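Local coordinates for protein hemoglobin subunit alpha (Mustelus griseus, PDB 1GCW) that carries oxygen from the gills to the peripheral tissues, binding it at a heme group as the alpha subunit of a tetrameric hemoglobin, at residues 26-31 and 106-111. Sequence-based numbering, arbitrary orientation.
Sequences AECLAR and IVTLAT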
loop_
_atom_site.group_PDB
_atom_site.type_symbol
_atom_site.label_atom_id
_atom_site.label_comp_id
_atom_site.label_asym_id
_atom_site.label_seq_id
_atom_site.Cartn_x
_atom_site.Cartn_y
_atom_site.Cartn_z
ATOM N N ALA A 26 23.434 -0.244 10.104
ATOM C CA ALA A 26 24.037 0.461 8.980
ATOM C C ALA A 26 23.680 -0.214 7.661
ATOM O O ALA A 26 23.399 0.455 6.666
ATOM C CB ALA A 26 25.554 0.521 9.154
ATOM N N GLU A 27 23.687 -1.543 7.651
ATOM C CA GLU A 27 23.350 -2.284 6.435
ATOM C C GLU A 27 21.886 -2.090 6.056
ATOM O O GLU A 27 21.567 -1.840 4.894
ATOM C CB GLU A 27 23.633 -3.774 6.616
ATOM C CG GLU A 27 23.659 -4.513 5.290
ATOM C CD GLU A 27 23.864 -5.998 5.448
ATOM O OE1 GLU A 27 24.690 -6.396 6.299
ATOM O OE2 GLU A 27 23.196 -6.765 4.719
ATOM N N CYS A 28 21.000 -2.210 7.042
ATOM C CA CYS A 28 19.567 -2.030 6.827
ATOM C C CYS A 28 19.277 -0.700 6.154
ATOM O O CYS A 28 18.569 -0.645 5.149
ATOM C CB CYS A 28 18.822 -2.063 8.160
ATOM S SG CYS A 28 18.775 -3.694 8.893
ATOM N N LEU A 29 19.815 0.378 6.727
ATOM C CA LEU A 29 19.604 1.718 6.175
ATOM C C LEU A 29 20.262 1.860 4.811
ATOM O O LEU A 29 19.674 2.433 3.901
ATOM C CB LEU A 29 20.145 2.783 7.128
ATOM C CG LEU A 29 19.378 2.940 8.446
ATOM C CD1 LEU A 29 20.090 3.962 9.317
ATOM C CD2 LEU A 29 17.939 3.375 8.172
ATOM N N ALA A 30 21.476 1.335 4.658
ATOM C CA ALA A 30 22.154 1.417 3.370
ATOM C C ALA A 30 21.263 0.777 2.310
ATOM O O ALA A 30 21.122 1.312 1.210
ATOM C CB ALA A 30 23.503 0.701 3.431
ATOM N N ARG A 31 20.654 -0.362 2.648
ATOM C CA ARG A 31 19.767 -1.066 1.717
ATOM C C ARG A 31 18.544 -0.222 1.423
ATOM O O ARG A 31 18.059 -0.206 0.292
ATOM C CB ARG A 31 19.333 -2.414 2.294
ATOM C CG ARG A 31 20.379 -3.510 2.115
ATOM C CD ARG A 31 19.972 -4.799 2.797
ATOM N NE ARG A 31 21.092 -5.723 2.945
ATOM C CZ ARG A 31 21.731 -6.285 1.926
ATOM N NH1 ARG A 31 21.368 -6.023 0.679
ATOM N NH2 ARG A 31 22.737 -7.110 2.155
ATOM N N ILE A 106 14.677 -7.361 6.843
ATOM C CA ILE A 106 14.494 -8.791 6.595
ATOM C C ILE A 106 15.570 -9.367 5.650
ATOM O O ILE A 106 16.123 -10.439 5.916
ATOM C CB ILE A 106 13.054 -9.062 6.056
ATOM C CG1 ILE A 106 12.105 -9.296 7.237
ATOM C CG2 ILE A 106 13.032 -10.280 5.158
ATOM C CD1 ILE A 106 10.674 -9.438 6.836
ATOM N N VAL A 107 15.868 -8.644 4.570
ATOM C CA VAL A 107 16.892 -9.044 3.599
ATOM C C VAL A 107 18.259 -9.080 4.281
ATOM O O VAL A 107 19.106 -9.907 3.951
ATOM C CB VAL A 107 16.994 -8.040 2.422
ATOM C CG1 VAL A 107 18.268 -8.284 1.637
ATOM C CG2 VAL A 107 15.809 -8.175 1.502
ATOM N N THR A 108 18.473 -8.160 5.218
ATOM C CA THR A 108 19.735 -8.098 5.945
ATOM C C THR A 108 19.874 -9.331 6.815
ATOM O O THR A 108 20.969 -9.884 6.970
ATOM C CB THR A 108 19.806 -6.860 6.847
ATOM O OG1 THR A 108 19.941 -5.689 6.034
ATOM C CG2 THR A 108 21.000 -6.954 7.785
ATOM N N LEU A 109 18.755 -9.762 7.387
ATOM C CA LEU A 109 18.758 -10.941 8.234
ATOM C C LEU A 109 19.029 -12.192 7.399
ATOM O O LEU A 109 19.835 -13.034 7.787
ATOM C CB LEU A 109 17.421 -11.074 8.956
ATOM C CG LEU A 109 17.158 -10.044 10.057
ATOM C CD1 LEU A 109 15.709 -10.142 10.490
ATOM C CD2 LEU A 109 18.092 -10.293 11.243
ATOM N N ALA A 110 18.361 -12.297 6.251
ATOM C CA ALA A 110 18.515 -13.448 5.346
ATOM C C ALA A 110 19.957 -13.591 4.852
ATOM O O ALA A 110 20.431 -14.688 4.549
ATOM C CB ALA A 110 17.563 -13.296 4.142
ATOM N N THR A 111 20.633 -12.455 4.784
ATOM C CA THR A 111 22.002 -12.359 4.327
ATOM C C THR A 111 22.996 -12.804 5.401
ATOM O O THR A 111 24.103 -13.232 5.083
ATOM C CB THR A 111 22.283 -10.893 3.925
ATOM O OG1 THR A 111 22.149 -10.748 2.510
ATOM C CG2 THR A 111 23.649 -10.457 4.358
#
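One face of the R31 guanidinium is met by V107, whose CG1 sits 3.7 Å above the plane, displaced to one side of the group. At the edge, close to the plane, lie T108 OG1 across the contact and E27 OE2 one turn earlier on the same helix. Two nitrogens on one flank of R31 share that single carboxylate oxygen: NH2 approaches OE2 of E27 to 2.6 Å in a salt bridge, and NE meets the anti lone pair of the same OE2, 2.9 Å away. With CG of E27 anti to the backbone N (chi1 -165°) and the chain extended, the carboxylate runs alongside T108 in the opposite direction, bringing OE2 of E27 within 3.7 Å of CG2 of T111. The bond from R31 NE to T108 OG1 is weak, 3.3 Å long and bent to 125°; the main polar partner of this hydroxyl is the C104 carbonyl. These residues join helices B and G of the globin fold (21-35 and 97-112); the axes of the two short segments approach to 9.3 Å, with their directions 126° apart. The backbones come nearest at C28 and T108, on the distal side of the heme. SG of C28 lies 3.7 Å from OG1 of T108. A leucine in place of R31 would probably leave the E27 carboxylate without its countercharge, though OE1 of E27 would keep its hydrogen bond to NE2 of H112. R31, V107 and T111 all face a neighbouring subunit, R31 donating a hydrogen bond from NH2 to its backbone while V107 and T111 pack against it.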